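Local structure of periplasmic branched-chain amino acid-binding protein (Burkholderia mallei, 3I09) at residues E27-A32 and S285-Y290; L291-A296 and K310-D315; L230-D235 and L249-Y254. The protein probably binds a branched-chain amino acid or related small molecule in the periplasm for delivery to an ABC transporter. All coordinates share one frame; numbering follows the deposited sequence.

Contact 1 (E27-A32 and S285-Y290); sequences EAIKMA and SSVTTY. With EDO (1,2-ethanediol), chain J.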
loop_
_atom_site.group_PDB
_atom_site.type_symbol
_atom_site.label_atom_id
_atom_site.label_comp_id
_atom_site.label_asym_id
_atom_site.label_seq_id
_atom_site.Cartn_x
_atom_site.Cartn_y
_atom_site.Cartn_z
ATOM N N GLU A 27 12.659 -2.591 -10.026
ATOM C CA GLU A 27 13.165 -1.694 -11.062
ATOM C C GLU A 27 13.150 -0.198 -10.603
ATOM O O GLU A 27 14.131 0.558 -10.817
ATOM C CB GLU A 27 12.325 -1.863 -12.329
ATOM C CG GLU A 27 12.984 -1.320 -13.562
ATOM C CD GLU A 27 12.859 0.183 -13.693
ATOM O OE1 GLU A 27 11.820 0.751 -13.244
ATOM O OE2 GLU A 27 13.806 0.782 -14.254
ATOM N N ALA A 28 12.053 0.206 -9.980
ATOM C CA ALA A 28 11.891 1.561 -9.457
ATOM C C ALA A 28 12.934 1.879 -8.375
ATOM O O ALA A 28 13.533 2.959 -8.359
ATOM C CB ALA A 28 10.464 1.750 -8.950
ATOM N N ILE A 29 13.204 0.909 -7.505
ATOM C CA ILE A 29 14.261 1.045 -6.498
ATOM C C ILE A 29 15.637 1.224 -7.129
ATOM O O ILE A 29 16.394 2.100 -6.733
ATOM C CB ILE A 29 14.253 -0.124 -5.503
ATOM C CG1 ILE A 29 13.044 -0.001 -4.586
ATOM C CG2 ILE A 29 15.591 -0.198 -4.721
ATOM C CD1 ILE A 29 12.700 -1.255 -3.729
ATOM N N LYS A 30 15.963 0.397 -8.116
ATOM C CA LYS A 30 17.234 0.522 -8.792
ATOM C C LYS A 30 17.346 1.858 -9.534
ATOM O O LYS A 30 18.420 2.419 -9.555
ATOM C CB LYS A 30 17.516 -0.702 -9.698
ATOM C CG LYS A 30 17.686 -1.972 -8.834
ATOM C CD LYS A 30 17.911 -3.247 -9.621
ATOM C CE LYS A 30 19.325 -3.267 -10.256
ATOM N NZ LYS A 30 20.463 -3.331 -9.264
HETATM N N MSE A 31 16.248 2.355 -10.120
HETATM C CA MSE A 31 16.312 3.661 -10.787
HETATM C C MSE A 31 16.594 4.754 -9.768
HETATM O O MSE A 31 17.397 5.625 -10.042
HETATM C CB MSE A 31 15.037 3.974 -11.562
HETATM C CG MSE A 31 14.866 3.169 -12.824
HETATM SE SE MSE A 31 13.275 3.785 -13.783
HETATM C CE MSE A 31 13.795 5.624 -13.714
ATOM N N ALA A 32 15.955 4.701 -8.598
ATOM C CA ALA A 32 16.202 5.702 -7.535
ATOM C C ALA A 32 17.678 5.691 -7.096
ATOM O O ALA A 32 18.260 6.715 -6.873
ATOM C CB ALA A 32 15.295 5.433 -6.314
ATOM N N SER A 285 10.360 6.683 -4.389
ATOM C CA SER A 285 10.404 7.859 -3.512
ATOM C C SER A 285 11.019 7.542 -2.154
ATOM O O SER A 285 11.765 8.332 -1.597
ATOM C CB SER A 285 8.979 8.424 -3.316
ATOM O OG SER A 285 8.949 9.479 -2.370
ATOM N N SER A 286 10.656 6.388 -1.607
ATOM C CA SER A 286 11.102 5.975 -0.271
ATOM C C SER A 286 12.610 5.788 -0.268
ATOM O O SER A 286 13.286 6.152 0.702
ATOM C CB SER A 286 10.378 4.681 0.195
ATOM O OG SER A 286 10.819 3.589 -0.570
ATOM N N VAL A 287 13.176 5.279 -1.373
ATOM C CA VAL A 287 14.628 5.118 -1.486
ATOM C C VAL A 287 15.344 6.475 -1.571
ATOM O O VAL A 287 16.355 6.701 -0.915
ATOM C CB VAL A 287 14.994 4.157 -2.659
ATOM C CG1 VAL A 287 16.496 4.182 -2.999
ATOM C CG2 VAL A 287 14.535 2.716 -2.250
ATOM N N THR A 288 14.807 7.383 -2.366
ATOM C CA THR A 288 15.307 8.716 -2.387
ATOM C C THR A 288 15.300 9.349 -0.981
ATOM O O THR A 288 16.285 9.941 -0.555
ATOM C CB THR A 288 14.531 9.599 -3.366
ATOM O OG1 THR A 288 14.478 8.969 -4.649
ATOM C CG2 THR A 288 15.213 10.946 -3.474
ATOM N N THR A 289 14.199 9.180 -0.267
ATOM C CA THR A 289 14.060 9.708 1.096
ATOM C C THR A 289 15.101 9.106 2.047
ATOM O O THR A 289 15.754 9.832 2.806
ATOM C CB THR A 289 12.622 9.513 1.564
ATOM O OG1 THR A 289 11.778 10.316 0.713
ATOM C CG2 THR A 289 12.470 9.881 3.061
ATOM N N TYR A 290 15.251 7.780 2.033
ATOM C CA TYR A 290 16.295 7.140 2.826
ATOM C C TYR A 290 17.687 7.683 2.485
ATOM O O TYR A 290 18.461 8.009 3.380
ATOM C CB TYR A 290 16.264 5.635 2.620
ATOM C CG TYR A 290 17.391 4.927 3.289
ATOM C CD1 TYR A 290 17.381 4.691 4.652
ATOM C CD2 TYR A 290 18.507 4.506 2.547
ATOM C CE1 TYR A 290 18.466 4.039 5.270
ATOM C CE2 TYR A 290 19.576 3.872 3.149
ATOM C CZ TYR A 290 19.546 3.653 4.512
ATOM O OH TYR A 290 20.599 3.050 5.152
HETATM C C1 EDO J . 23.263 -2.099 -7.641
HETATM O O1 EDO J . 22.816 -3.243 -6.871
HETATM C C2 EDO J . 22.447 -0.852 -7.326
HETATM O O2 EDO J . 21.114 -0.934 -7.910
HETATM O O HOH W 1 16.926 9.041 -5.936
#

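Contact 2 (L291-A296 and K310-D315); sequences LKAVQA and KKMKID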
loop_
_atom_site.group_PDB
_atom_site.type_symbol
_atom_site.label_atom_id
_atom_site.label_comp_id
_atom_site.label_asym_id
_atom_site.label_seq_id
_atom_site.Cartn_x
_atom_site.Cartn_y
_atom_site.Cartn_z
ATOM N N LEU A 291 18.029 7.708 1.195
ATOM C CA LEU A 291 19.366 8.115 0.789
ATOM C C LEU A 291 19.639 9.563 1.198
ATOM O O LEU A 291 20.754 9.876 1.602
ATOM C CB LEU A 291 19.646 7.873 -0.703
ATOM C CG LEU A 291 19.683 6.381 -1.128
ATOM C CD1 LEU A 291 19.752 6.226 -2.658
ATOM C CD2 LEU A 291 20.825 5.650 -0.454
ATOM N N LYS A 292 18.627 10.429 1.106
ATOM C CA LYS A 292 18.792 11.829 1.527
ATOM C C LYS A 292 19.087 11.893 3.013
ATOM O O LYS A 292 19.854 12.737 3.447
ATOM C CB LYS A 292 17.569 12.683 1.198
ATOM C CG LYS A 292 17.494 13.056 -0.255
ATOM C CD LYS A 292 16.253 13.904 -0.588
ATOM C CE LYS A 292 16.309 14.455 -2.053
ATOM N NZ LYS A 292 17.398 15.462 -2.317
ATOM N N ALA A 293 18.463 11.014 3.788
ATOM C CA ALA A 293 18.682 10.976 5.211
ATOM C C ALA A 293 20.091 10.473 5.566
ATOM O O ALA A 293 20.757 11.052 6.413
ATOM C CB ALA A 293 17.608 10.125 5.864
ATOM N N VAL A 294 20.559 9.441 4.873
ATOM C CA VAL A 294 21.923 8.936 5.074
ATOM C C VAL A 294 22.922 10.032 4.688
ATOM O O VAL A 294 23.872 10.232 5.405
ATOM C CB VAL A 294 22.215 7.684 4.262
ATOM C CG1 VAL A 294 23.712 7.291 4.359
ATOM C CG2 VAL A 294 21.315 6.487 4.752
ATOM N N GLN A 295 22.662 10.736 3.584
ATOM C CA GLN A 295 23.533 11.829 3.071
ATOM C C GLN A 295 23.637 12.974 4.074
ATOM O O GLN A 295 24.742 13.500 4.309
ATOM C CB GLN A 295 22.969 12.324 1.724
ATOM C CG GLN A 295 23.692 13.540 1.015
ATOM C CD GLN A 295 23.074 13.793 -0.337
ATOM O OE1 GLN A 295 23.652 13.458 -1.398
ATOM N NE2 GLN A 295 21.844 14.265 -0.325
ATOM N N ALA A 296 22.490 13.356 4.646
ATOM C CA ALA A 296 22.407 14.386 5.671
ATOM C C ALA A 296 22.998 13.943 7.008
ATOM O O ALA A 296 23.642 14.746 7.682
ATOM C CB ALA A 296 20.936 14.893 5.837
ATOM N N LYS A 310 12.848 11.624 10.605
ATOM C CA LYS A 310 11.790 12.272 11.376
ATOM C C LYS A 310 11.913 13.769 11.504
ATOM O O LYS A 310 11.030 14.384 12.079
ATOM C CB LYS A 310 11.638 11.592 12.744
ATOM C CG LYS A 310 10.970 10.214 12.538
ATOM C CD LYS A 310 10.447 9.531 13.722
ATOM C CE LYS A 310 9.894 8.131 13.339
ATOM N NZ LYS A 310 9.528 7.291 14.487
ATOM N N LYS A 311 12.931 14.367 10.897
ATOM C CA LYS A 311 13.035 15.821 10.894
ATOM C C LYS A 311 13.101 16.467 9.512
ATOM O O LYS A 311 13.184 17.679 9.453
ATOM C CB LYS A 311 14.228 16.288 11.733
ATOM C CG LYS A 311 15.613 16.169 11.047
ATOM C CD LYS A 311 16.723 16.330 12.103
ATOM C CE LYS A 311 18.122 16.412 11.479
ATOM N NZ LYS A 311 19.165 16.768 12.527
HETATM N N MSE A 312 13.111 15.706 8.426
HETATM C CA MSE A 312 13.233 16.220 7.050
HETATM C C MSE A 312 11.884 16.259 6.363
HETATM O O MSE A 312 11.151 15.279 6.421
HETATM C CB MSE A 312 14.128 15.281 6.198
HETATM C CG MSE A 312 15.501 15.011 6.776
HETATM SE SE MSE A 312 16.807 14.427 5.432
HETATM C CE MSE A 312 16.884 16.202 4.561
ATOM N N LYS A 313 11.577 17.316 5.644
ATOM C CA LYS A 313 10.420 17.314 4.771
ATOM C C LYS A 313 10.695 16.383 3.582
ATOM O O LYS A 313 11.854 16.236 3.171
ATOM C CB LYS A 313 10.134 18.713 4.251
ATOM C CG LYS A 313 9.633 19.695 5.287
ATOM C CD LYS A 313 9.415 21.066 4.639
ATOM C CE LYS A 313 8.985 22.168 5.637
ATOM N NZ LYS A 313 8.523 23.424 4.941
ATOM N N ILE A 314 9.645 15.751 3.082
ATOM C CA ILE A 314 9.665 15.024 1.795
ATOM C C ILE A 314 8.930 15.879 0.738
ATOM O O ILE A 314 7.851 16.451 1.000
ATOM C CB ILE A 314 9.009 13.667 1.938
ATOM C CG1 ILE A 314 9.856 12.784 2.870
ATOM C CG2 ILE A 314 8.820 13.016 0.510
ATOM C CD1 ILE A 314 9.156 11.612 3.503
ATOM N N ASP A 315 9.525 16.060 -0.441
ATOM C CA ASP A 315 8.862 16.816 -1.489
ATOM C C ASP A 315 9.418 16.375 -2.830
ATOM O O ASP A 315 10.448 16.875 -3.279
ATOM C CB ASP A 315 9.071 18.346 -1.322
ATOM C CG ASP A 315 8.241 19.184 -2.297
ATOM O OD1 ASP A 315 7.457 18.653 -3.120
ATOM O OD2 ASP A 315 8.338 20.438 -2.212
#

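Contact 3 (L230-D235 and L249-Y254); sequences LMFIND and LTDSWY. With EDO (1,2-ethanediol), chain G.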
loop_
_atom_site.group_PDB
_atom_site.type_symbol
_atom_site.label_atom_id
_atom_site.label_comp_id
_atom_site.label_asym_id
_atom_site.label_seq_id
_atom_site.Cartn_x
_atom_site.Cartn_y
_atom_site.Cartn_z
ATOM N N LEU A 230 -9.391 -1.648 -1.646
ATOM C CA LEU A 230 -8.016 -1.432 -2.130
ATOM C C LEU A 230 -7.911 -1.894 -3.585
ATOM O O LEU A 230 -8.121 -3.069 -3.901
ATOM C CB LEU A 230 -6.967 -2.127 -1.277
ATOM C CG LEU A 230 -5.527 -1.834 -1.669
ATOM C CD1 LEU A 230 -5.211 -0.290 -1.743
ATOM C CD2 LEU A 230 -4.541 -2.611 -0.716
HETATM N N MSE A 231 -7.664 -0.945 -4.481
HETATM C CA MSE A 231 -7.608 -1.222 -5.928
HETATM C C MSE A 231 -6.468 -0.363 -6.493
HETATM O O MSE A 231 -6.424 0.825 -6.239
HETATM C CB MSE A 231 -8.961 -0.840 -6.567
HETATM C CG MSE A 231 -9.036 -0.804 -8.095
HETATM SE SE MSE A 231 -10.890 -0.916 -8.714
HETATM C CE MSE A 231 -11.314 -2.612 -7.889
ATOM N N PHE A 232 -5.537 -0.978 -7.198
ATOM C CA PHE A 232 -4.437 -0.285 -7.816
ATOM C C PHE A 232 -4.698 -0.194 -9.323
ATOM O O PHE A 232 -5.579 -0.861 -9.858
ATOM C CB PHE A 232 -3.120 -1.048 -7.544
ATOM C CG PHE A 232 -2.737 -1.065 -6.107
ATOM C CD1 PHE A 232 -2.091 0.020 -5.538
ATOM C CD2 PHE A 232 -3.099 -2.141 -5.297
ATOM C CE1 PHE A 232 -1.742 0.008 -4.171
ATOM C CE2 PHE A 232 -2.747 -2.147 -3.938
ATOM C CZ PHE A 232 -2.099 -1.076 -3.387
ATOM N N ILE A 233 -3.883 0.576 -10.021
ATOM C CA ILE A 233 -4.109 0.801 -11.448
ATOM C C ILE A 233 -4.062 -0.514 -12.238
ATOM O O ILE A 233 -4.815 -0.680 -13.183
ATOM C CB ILE A 233 -3.126 1.873 -12.018
ATOM C CG1 ILE A 233 -3.673 2.441 -13.319
ATOM C CG2 ILE A 233 -1.675 1.309 -12.218
ATOM C CD1 ILE A 233 -2.767 3.483 -13.946
ATOM N N ASN A 234 -3.254 -1.474 -11.801
ATOM C CA ASN A 234 -3.119 -2.754 -12.512
ATOM C C ASN A 234 -4.383 -3.608 -12.392
ATOM O O ASN A 234 -4.704 -4.425 -13.278
ATOM C CB ASN A 234 -1.928 -3.558 -11.975
ATOM C CG ASN A 234 -0.682 -2.729 -11.866
ATOM O OD1 ASN A 234 -0.555 -1.907 -10.920
ATOM N ND2 ASN A 234 0.213 -2.856 -12.858
ATOM N N ASP A 235 -5.089 -3.423 -11.277
ATOM C CA ASP A 235 -6.337 -4.132 -11.046
ATOM C C ASP A 235 -7.412 -3.605 -12.013
ATOM O O ASP A 235 -8.163 -4.365 -12.628
ATOM C CB ASP A 235 -6.771 -3.966 -9.581
ATOM C CG ASP A 235 -5.710 -4.427 -8.558
ATOM O OD1 ASP A 235 -5.070 -5.482 -8.764
ATOM O OD2 ASP A 235 -5.551 -3.747 -7.492
ATOM N N LEU A 249 -12.540 4.730 -5.124
ATOM C CA LEU A 249 -11.389 4.157 -4.462
ATOM C C LEU A 249 -10.514 5.254 -3.870
ATOM O O LEU A 249 -10.644 6.429 -4.231
ATOM C CB LEU A 249 -10.616 3.253 -5.423
ATOM C CG LEU A 249 -10.116 3.855 -6.695
ATOM C CD1 LEU A 249 -8.777 4.383 -6.376
ATOM C CD2 LEU A 249 -10.040 2.812 -7.864
ATOM N N THR A 250 -9.639 4.842 -2.958
ATOM C CA THR A 250 -8.689 5.716 -2.310
ATOM C C THR A 250 -7.295 5.296 -2.747
ATOM O O THR A 250 -6.961 4.105 -2.649
ATOM C CB THR A 250 -8.800 5.641 -0.763
ATOM O OG1 THR A 250 -10.072 6.114 -0.376
ATOM C CG2 THR A 250 -7.798 6.549 -0.080
ATOM N N ASP A 251 -6.485 6.235 -3.235
ATOM C CA ASP A 251 -5.090 5.871 -3.611
ATOM C C ASP A 251 -4.160 7.003 -3.251
ATOM O O ASP A 251 -4.611 8.108 -2.994
ATOM C CB ASP A 251 -4.974 5.495 -5.095
ATOM C CG ASP A 251 -3.769 4.484 -5.398
ATOM O OD1 ASP A 251 -2.846 4.314 -4.559
ATOM O OD2 ASP A 251 -3.800 3.782 -6.448
ATOM N N SER A 252 -2.854 6.742 -3.226
ATOM C CA SER A 252 -1.899 7.762 -2.827
ATOM C C SER A 252 -1.251 8.504 -3.970
ATOM O O SER A 252 -0.571 9.497 -3.733
ATOM C CB SER A 252 -0.788 7.141 -1.953
ATOM O OG SER A 252 0.040 6.282 -2.715
ATOM N N TRP A 253 -1.373 7.987 -5.193
ATOM C CA TRP A 253 -0.631 8.540 -6.348
ATOM C C TRP A 253 -1.211 7.967 -7.613
ATOM O O TRP A 253 -1.706 6.832 -7.618
ATOM C CB TRP A 253 0.830 8.149 -6.238
ATOM C CG TRP A 253 1.751 8.751 -7.234
ATOM C CD1 TRP A 253 2.425 9.928 -7.103
ATOM C CD2 TRP A 253 2.152 8.193 -8.488
ATOM N NE1 TRP A 253 3.220 10.152 -8.208
ATOM C CE2 TRP A 253 3.079 9.084 -9.067
ATOM C CE3 TRP A 253 1.819 7.025 -9.181
ATOM C CZ2 TRP A 253 3.654 8.855 -10.328
ATOM C CZ3 TRP A 253 2.449 6.766 -10.405
ATOM C CH2 TRP A 253 3.322 7.684 -10.974
ATOM N N TYR A 254 -1.199 8.777 -8.677
ATOM C CA TYR A 254 -1.634 8.301 -9.980
ATOM C C TYR A 254 -0.808 9.014 -11.036
ATOM O O TYR A 254 -0.458 10.231 -10.904
ATOM C CB TYR A 254 -3.164 8.445 -10.220
ATOM C CG TYR A 254 -3.711 9.855 -10.134
ATOM C CD1 TYR A 254 -3.791 10.526 -8.918
ATOM C CD2 TYR A 254 -4.155 10.518 -11.277
ATOM C CE1 TYR A 254 -4.309 11.820 -8.843
ATOM C CE2 TYR A 254 -4.663 11.800 -11.207
ATOM C CZ TYR A 254 -4.734 12.444 -9.993
ATOM O OH TYR A 254 -5.217 13.727 -9.934
HETATM C C1 EDO G . -3.742 -7.034 -10.961
HETATM O O1 EDO G . -3.187 -6.739 -9.683
HETATM C C2 EDO G . -3.454 -8.489 -11.279
HETATM O O2 EDO G . -4.634 -9.315 -11.248
HETATM O O HOH W 2 -5.697 3.069 -7.742
HETATM O O HOH W 3 -7.700 1.787 -3.673
HETATM O O HOH W 4 -2.158 2.511 -8.241
#

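Contact 1 (E27-A32 and S285-Y290)
Val-287 meets Ile-29 and Ala-32 with its two methyls, one for each partner. CG2 of Val-287 lies 3.9 Å from CG1 of Ile-29 and nearly as close to CG2 of Ile-29, so it rests against the fork of the isoleucine, the two side chains crossing at about a right angle. With CG1 anti to the backbone N (chi1 168°), Val-287 turns that other methyl onto CB of Ala-32, 3.7 Å away. Beside this apolar patch, one water donates to Ala-32 O at 2.8 Å and also hydrogen-bonds Thr-288 OG1, joining a helix carbonyl to a hydroxyl across the groove. Thr-288 OG1 has a second partner in Tyr-284 O, one turn back in its own helix, which helps to fix its rotation. The small Ala-32 lets the backbones come near: its CA is 6.0 Å from that of Thr-288, and the segment axes approach to 8.6 Å at a crossing angle of -34°. Tyr-284 extends the interface along Ala-28 and Ala-32, and Ile-29 also touches Val-76. Helices 22-36 and 278-297 thus pack side by side against strand 72-77 of the N-terminal lobe's sheet, with helix 259-272 flanking Glu-27 and Met-31.

Contact 2 (L291-A296 and K310-D315)
Ala-293, in the last turns of helix 278-297, faces the extended backbone of Met-312 across 7.8 Å between their CA atoms, the nearest pair of CA atoms between the two segments. In the type I periplasmic binding protein fold, the chain here leaves helix 278-297, makes helix 302-309, turns back, and enters the short strand 314-315, which pairs with strand 320-323. One long side chain spans the gap. Met-312, a selenomethionine, has CG beside its backbone N (chi1 -55°), runs out nearly straight through chi2 and bends only at chi3, near 70°, so that its selenium, rather than the terminal methyl, makes the closest approach to the helix. Two conformers were modelled for this residue, and the contacts given here belong to one of them. On the helix the small residues Ala-293 and Ala-296 let the selenium settle against the helix, 4.2 Å from CB of Ala-296. The CB end of Lys-292 borders the patch while its chain leads away. Helix 302-309 covers the next part of the surface, with Gln-308 touching both alanines. Closest to the selenium is CA of Ala-293 at 3.9 Å, followed at 4.0 Å by the carbonyl O of Lys-292, which also accepts the helix bond from Ala-296 N.

Contact 3 (L230-D235 and L249-Y254)
Met-231 and Phe-232 form the entry to helix 233-239 beside the ligand pocket, and they face Leu-249 and Asp-251 on strand 248-251. The apolar part is a single meeting: CG of Met-231, a selenomethionine, lies 3.8 Å from CD2 of Leu-249, and the two side chains cross at about a right angle. Leu-249 holds CG between its backbone N and carbonyl carbon (chi1 58°), which swings CD2 across to the methionine; in the conformer described, one of two, CG and SE of Met-231 both rest against this methyl. Beyond this point the segments communicate through water. One water accepts from Met-231 N and probably donates to Thr-250 O. Another accepts from Ile-233 N at 3.1 Å and donates to Asp-251 OD2 at 2.7 Å, while lying in plane at the edge of the Phe-232 ring. Phe-232 is the N-cap residue, and Asp-235, three residues on, takes its N-H at OD2 in a nearly straight bond of 2.8 Å (175°). This is the N-cap-to-N3 half of a capping box; the reciprocal half is absent, as phenylalanine has no side-chain acceptor. In the type I periplasmic binding protein fold two lobes close over a ligand; here the phenylalanine side chain comes within about 4 Å of bound acetoacetic acid and touches Ile-20, a pocket residue. The Asp-251 carboxylate divides its work. OD2 faces the waters, whereas OD1 accepts from Ser-252 N at 2.8 Å, on its anti side, and is hydrogen-bonded to Ser-278 OG at the start of helix 278-297. These two bonds should restrict rotation of the carboxylate and so help to place OD2 for the water that reaches Ile-233 N. Backbone bonds from Leu-249 to Met-336 and from Asp-251 to Tyr-334 set this strand against strand 329-338.

In the fold
From the N terminus, the chain first passes residues 27-32 and then waits more than 250 residues for their partner, so contact 1, joining helix 22-36 to helix 278-297, closes a very long loop that includes much of the second lobe. Contact 3 is nested inside that loop as a short local closure of 13 residues, tying the start of helix 233-239 to strand 248-251. Once contact 1 is closed, contact 2 opens on the same helix, 278-297, and closes in series after another 13 residues. Contacts 1 and 2 touch through Thr-289 CG2 and Ile-314 CD1, 3.8 Å apart. Contact 3 is separate, yet both it and contact 2 reach the antiparallel sheet built around strand 329-338.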